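Local coordinates for protein ribonuclease (Nicotiana glutinosa, PDB 1IYB) that probably cleaves RNA as a member of the ribonuclease T2 family and binds guanosine-5'-monophosphate in a pocket, at residues Ile177-Asp182 with Ser186-Cys191; Gln132-His137 with Lys149-Ser154. All coordinates share one frame; numbering follows the deposited sequence.

Contact 1: residues Ile177-Asp182 with Ser186-Cys191; sequences IYICVD and SNLIEC
Cys-180 and Cys-191 are joined by a disulfide, SG to SG 2.0 Å, with a torsion of 100° about the S-S bond, near the relaxed right angle. In both, SG is turned beside the backbone N (chi1 -70° and -69°), which brings the sulfurs together. Further along, Val-181 and Leu-188 form a single beta bridge as a non-hydrogen-bonded pair of antiparallel type; the bonds flanking it run from Ile-189 N to Cys-180 O (3.0 Å) and from Asp-182 N to Asn-187 O (2.8 Å). One carboxylate oxygen closes the turn. Asp-182 OD1 takes Asn-187 N at 2.9 Å, from above the carboxylate plane, and weakly Ser-186 N, while OD2 bonds Ser-184 OG in the connecting loop. Without the carboxylate, as with an alanine here, the amides of Ser-186 and Asn-187 and the hydroxyl of Ser-184 lose this partner, and the turn would probably be freer to move. Ile-189 CG2 packs on Asp-182 CB at 3.5 Å, and a water spans Cys-180 N and Ile-189 O. Leu-188 CD2 touches both Ile-179 CG2 and Val-181 CG2. Strand 172-182 lies between strands 10-16 and 161-166; Cys-180 and Ile-189 rest on Phe-10, Val-181 and Leu-188 on Leu-121 of helix 111-124.

Contact 2: residues Gln132-His137 with Lys149-Ser154; sequences QGAGIH and KNAIRS. Unlike the reference sequence in segment 132-137: His-137 (reference Asn).
Ala-134 sets its CB methyl directly against that of Ala-151, 3.8 Å apart, where the end of helix 127-133 meets the flank of helix 145-156. Both methyls are carried on bonds that aim at the opposite segment, and with side chains this short the two backbones come close, 6.3 Å between the CA atoms of the pair. Ile-136 adds a second, looser touch. Its CD1, the far end of the longer branch, reaches the same Ala-151 CB at 4.2 Å. CG1 stands anti to the carbonyl carbon (chi1 -59°) and the chain beyond it is extended (chi2 173°), which carries CD1 out to Ala-151. A single methyl on helix 145-156 is thus met by two side chains, one from each side of Gly-135 in the sequence. That glycine is the C-prime residue of a Schellman motif ending helix 127-133: Gly-135 N bonds Gln-132 O at 3.1 Å, and Ile-136 N returns to Leu-131 O. Its positive phi, 81°, suits glycine, because a side chain at these backbone angles would collide with the carbonyl oxygen of Ala-134. The reversal after the helix brings Ile-136 back to pack on Leu-131, with Phe-205 as another apolar neighbour. Beyond the motif, His-137 N donates to Tyr-143 OH, tying the departing chain to strand 142-144. The shared surface is small, 77 Å², and wholly apolar in its side-chain contacts. Deeper between the same two helices, Ile-152 extends the packing onto Leu-127 and Ile-130 of helix 127-133.

Along the chain the contacts come in series, 132-137 with 149-154 closing before 177-182 with 186-191 begins, and their centres lie 18 Å apart. Both belong to the ribonuclease T2 fold. Helix 145-156 connects them: its Ala-151 serves contact 2, while the next residue, Ile-152, reaches Ile-177 of strand 172-182, with CD1 to CD1 at 3.8 Å. Ile-179 of the same strand packs on Ile-156. Contact 2 lays the C-terminal turn of helix 127-133 lightly against helix 145-156, and contact 1 folds a loop back on an inner strand of the sheet, so the helical part holding contact 2 is packed directly on the sheet that carries contact 1.

Contact 1: residues Ile177-Asp182 with Ser186-Cys191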
loop_
_atom_site.group_PDB
_atom_site.type_symbol
_atom_site.label_atom_id
_atom_site.label_comp_id
_atom_site.label_asym_id
_atom_site.label_seq_id
_atom_site.Cartn_x
_atom_site.Cartn_y
_atom_site.Cartn_z
ATOM N N ILE A 177 17.563 6.335 7.445
ATOM C CA ILE A 177 18.558 6.612 6.422
ATOM C C ILE A 177 18.438 5.565 5.323
ATOM O O ILE A 177 18.421 4.363 5.596
ATOM C CB ILE A 177 19.975 6.615 7.029
ATOM C CG1 ILE A 177 20.097 7.800 7.993
ATOM C CG2 ILE A 177 21.037 6.701 5.927
ATOM C CD1 ILE A 177 21.453 7.945 8.643
ATOM N N TYR A 178 18.333 6.045 4.086
ATOM C CA TYR A 178 18.174 5.206 2.898
ATOM C C TYR A 178 19.441 5.145 2.047
ATOM O O TYR A 178 20.047 6.175 1.744
ATOM C CB TYR A 178 17.046 5.762 2.015
ATOM C CG TYR A 178 15.652 5.768 2.609
ATOM C CD1 TYR A 178 15.385 6.377 3.838
ATOM C CD2 TYR A 178 14.582 5.216 1.905
ATOM C CE1 TYR A 178 14.084 6.435 4.346
ATOM C CE2 TYR A 178 13.281 5.270 2.401
ATOM C CZ TYR A 178 13.038 5.879 3.619
ATOM O OH TYR A 178 11.749 5.935 4.099
ATOM N N ILE A 179 19.823 3.938 1.646
ATOM C CA ILE A 179 20.991 3.724 0.790
ATOM C C ILE A 179 20.488 2.872 -0.372
ATOM O O ILE A 179 19.784 1.892 -0.152
ATOM C CB ILE A 179 22.107 2.954 1.531
ATOM C CG1 ILE A 179 22.549 3.739 2.769
ATOM C CG2 ILE A 179 23.284 2.710 0.593
ATOM C CD1 ILE A 179 23.086 5.110 2.462
ATOM N N CYS A 180 20.836 3.234 -1.604
ATOM C CA CYS A 180 20.351 2.464 -2.747
ATOM C C CYS A 180 21.248 1.322 -3.221
ATOM O O CYS A 180 22.477 1.419 -3.200
ATOM C CB CYS A 180 20.012 3.417 -3.902
ATOM S SG CYS A 180 18.528 4.391 -3.494
ATOM N N VAL A 181 20.604 0.226 -3.623
ATOM C CA VAL A 181 21.277 -0.974 -4.117
ATOM C C VAL A 181 20.709 -1.281 -5.501
ATOM O O VAL A 181 19.511 -1.125 -5.728
ATOM C CB VAL A 181 21.011 -2.183 -3.188
ATOM C CG1 VAL A 181 21.789 -3.400 -3.667
ATOM C CG2 VAL A 181 21.389 -1.833 -1.759
ATOM N N ASP A 182 21.556 -1.720 -6.428
ATOM C CA ASP A 182 21.082 -2.011 -7.779
ATOM C C ASP A 182 20.079 -3.164 -7.814
ATOM O O ASP A 182 20.040 -4.000 -6.909
ATOM C CB ASP A 182 22.261 -2.317 -8.704
ATOM C CG ASP A 182 22.647 -3.774 -8.689
ATOM O OD1 ASP A 182 23.059 -4.272 -7.622
ATOM O OD2 ASP A 182 22.528 -4.421 -9.753
ATOM N N SER A 186 23.522 -6.716 -6.312
ATOM C CA SER A 186 24.959 -6.955 -6.242
ATOM C C SER A 186 25.815 -5.818 -5.699
ATOM O O SER A 186 26.825 -6.062 -5.035
ATOM C CB SER A 186 25.482 -7.343 -7.627
ATOM O OG SER A 186 24.804 -8.480 -8.131
ATOM N N ASN A 187 25.419 -4.578 -5.964
ATOM C CA ASN A 187 26.216 -3.440 -5.521
ATOM C C ASN A 187 25.403 -2.187 -5.234
ATOM O O ASN A 187 24.254 -2.056 -5.663
ATOM C CB ASN A 187 27.260 -3.123 -6.591
ATOM C CG ASN A 187 26.633 -2.798 -7.935
ATOM O OD1 ASN A 187 26.155 -1.683 -8.159
ATOM N ND2 ASN A 187 26.614 -3.779 -8.832
ATOM N N LEU A 188 26.011 -1.261 -4.499
ATOM C CA LEU A 188 25.357 -0.001 -4.182
ATOM C C LEU A 188 25.313 0.844 -5.445
ATOM O O LEU A 188 26.123 0.660 -6.357
ATOM C CB LEU A 188 26.137 0.769 -3.110
ATOM C CG LEU A 188 26.331 0.113 -1.745
ATOM C CD1 LEU A 188 26.963 1.113 -0.785
ATOM C CD2 LEU A 188 24.991 -0.357 -1.209
ATOM N N ILE A 189 24.361 1.769 -5.493
ATOM C CA ILE A 189 24.216 2.679 -6.625
ATOM C C ILE A 189 23.676 4.002 -6.107
ATOM O O ILE A 189 23.145 4.076 -4.997
ATOM C CB ILE A 189 23.208 2.158 -7.680
ATOM C CG1 ILE A 189 21.810 2.060 -7.060
ATOM C CG2 ILE A 189 23.665 0.820 -8.224
ATOM C CD1 ILE A 189 20.710 1.822 -8.069
ATOM N N GLU A 190 23.818 5.054 -6.903
ATOM C CA GLU A 190 23.276 6.343 -6.512
ATOM C C GLU A 190 21.773 6.161 -6.660
ATOM O O GLU A 190 21.318 5.456 -7.561
ATOM C CB GLU A 190 23.749 7.449 -7.456
ATOM C CG GLU A 190 25.233 7.765 -7.386
ATOM C CD GLU A 190 25.641 8.471 -6.107
ATOM O OE1 GLU A 190 26.796 8.944 -6.048
ATOM O OE2 GLU A 190 24.824 8.557 -5.164
ATOM N N CYS A 191 21.004 6.780 -5.776
ATOM C CA CYS A 191 19.555 6.666 -5.836
ATOM C C CYS A 191 18.980 7.431 -7.024
ATOM O O CYS A 191 19.242 8.618 -7.186
ATOM C CB CYS A 191 18.930 7.211 -4.558
ATOM S SG CYS A 191 19.213 6.247 -3.038
HETATM O O HOH W 1 22.870 5.140 -2.255
#

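Contact 2: residues Gln132-His137 with Lys149-Ser154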
loop_
_atom_site.group_PDB
_atom_site.type_symbol
_atom_site.label_atom_id
_atom_site.label_comp_id
_atom_site.label_asym_id
_atom_site.label_seq_id
_atom_site.Cartn_x
_atom_site.Cartn_y
_atom_site.Cartn_z
ATOM N N GLN A 132 29.584 9.062 14.026
ATOM C CA GLN A 132 30.413 9.453 15.156
ATOM C C GLN A 132 31.846 9.723 14.704
ATOM O O GLN A 132 32.564 10.506 15.331
ATOM C CB GLN A 132 30.348 8.386 16.258
ATOM C CG GLN A 132 28.951 8.296 16.883
ATOM C CD GLN A 132 28.916 7.560 18.211
ATOM O OE1 GLN A 132 29.122 6.348 18.273
ATOM N NE2 GLN A 132 28.654 8.296 19.286
ATOM N N GLY A 133 32.247 9.105 13.597
ATOM C CA GLY A 133 33.583 9.322 13.073
ATOM C C GLY A 133 33.739 10.745 12.565
ATOM O O GLY A 133 34.857 11.250 12.421
ATOM N N ALA A 134 32.611 11.395 12.297
ATOM C CA ALA A 134 32.608 12.768 11.805
ATOM C C ALA A 134 32.155 13.754 12.883
ATOM O O ALA A 134 31.871 14.916 12.594
ATOM C CB ALA A 134 31.701 12.880 10.578
ATOM N N GLY A 135 32.084 13.289 14.126
ATOM C CA GLY A 135 31.679 14.164 15.212
ATOM C C GLY A 135 30.181 14.373 15.340
ATOM O O GLY A 135 29.734 15.326 15.977
ATOM N N ILE A 136 29.406 13.483 14.729
ATOM C CA ILE A 136 27.949 13.558 14.776
ATOM C C ILE A 136 27.482 12.420 15.680
ATOM O O ILE A 136 27.438 11.266 15.264
ATOM C CB ILE A 136 27.353 13.407 13.352
ATOM C CG1 ILE A 136 27.910 14.518 12.455
ATOM C CG2 ILE A 136 25.830 13.465 13.400
ATOM C CD1 ILE A 136 27.538 14.396 10.986
ATOM N N HIS A 137 27.151 12.753 16.924
ATOM C CA HIS A 137 26.734 11.742 17.888
ATOM C C HIS A 137 25.286 11.858 18.338
ATOM O O HIS A 137 24.689 12.936 18.306
ATOM C CB HIS A 137 27.627 11.790 19.133
ATOM C CG HIS A 137 29.086 11.920 18.829
ATOM N ND1 HIS A 137 29.719 13.141 18.735
ATOM C CD2 HIS A 137 30.033 10.985 18.586
ATOM C CE1 HIS A 137 30.995 12.952 18.446
ATOM N NE2 HIS A 137 31.212 11.653 18.350
ATOM N N LYS A 149 24.451 13.928 5.523
ATOM C CA LYS A 149 24.520 13.354 4.182
ATOM C C LYS A 149 25.960 13.209 3.702
ATOM O O LYS A 149 26.357 12.159 3.196
ATOM C CB LYS A 149 23.770 14.240 3.185
ATOM C CG LYS A 149 22.266 14.258 3.332
ATOM C CD LYS A 149 21.662 15.209 2.311
ATOM C CE LYS A 149 20.145 15.193 2.344
ATOM N NZ LYS A 149 19.579 16.074 1.281
ATOM N N ASN A 150 26.745 14.268 3.868
ATOM C CA ASN A 150 28.123 14.252 3.398
ATOM C C ASN A 150 29.069 13.360 4.188
ATOM O O ASN A 150 30.021 12.820 3.628
ATOM C CB ASN A 150 28.657 15.685 3.313
ATOM C CG ASN A 150 27.902 16.518 2.287
ATOM O OD1 ASN A 150 27.385 15.984 1.302
ATOM N ND2 ASN A 150 27.845 17.827 2.502
ATOM N N ALA A 151 28.809 13.189 5.480
ATOM C CA ALA A 151 29.645 12.318 6.292
ATOM C C ALA A 151 29.476 10.898 5.755
ATOM O O ALA A 151 30.438 10.144 5.629
ATOM C CB ALA A 151 29.214 12.384 7.752
ATOM N N ILE A 152 28.237 10.545 5.428
ATOM C CA ILE A 152 27.945 9.219 4.901
ATOM C C ILE A 152 28.491 9.049 3.483
ATOM O O ILE A 152 29.072 8.015 3.157
ATOM C CB ILE A 152 26.426 8.954 4.929
ATOM C CG1 ILE A 152 25.955 8.907 6.388
ATOM C CG2 ILE A 152 26.101 7.651 4.206
ATOM C CD1 ILE A 152 24.453 8.978 6.549
ATOM N N ARG A 153 28.322 10.069 2.650
ATOM C CA ARG A 153 28.815 9.997 1.280
ATOM C C ARG A 153 30.330 9.805 1.247
ATOM O O ARG A 153 30.845 9.006 0.469
ATOM C CB ARG A 153 28.440 11.262 0.508
ATOM C CG ARG A 153 28.852 11.208 -0.954
ATOM C CD ARG A 153 28.445 12.468 -1.692
ATOM N NE ARG A 153 29.101 13.656 -1.156
ATOM C CZ ARG A 153 28.931 14.882 -1.638
ATOM N NH1 ARG A 153 28.123 15.084 -2.673
ATOM N NH2 ARG A 153 29.567 15.908 -1.086
ATOM N N SER A 154 31.047 10.539 2.094
ATOM C CA SER A 154 32.499 10.422 2.133
ATOM C C SER A 154 32.935 9.028 2.573
ATOM O O SER A 154 33.977 8.528 2.144
ATOM C CB SER A 154 33.093 11.459 3.092
ATOM O OG SER A 154 32.842 12.775 2.637
#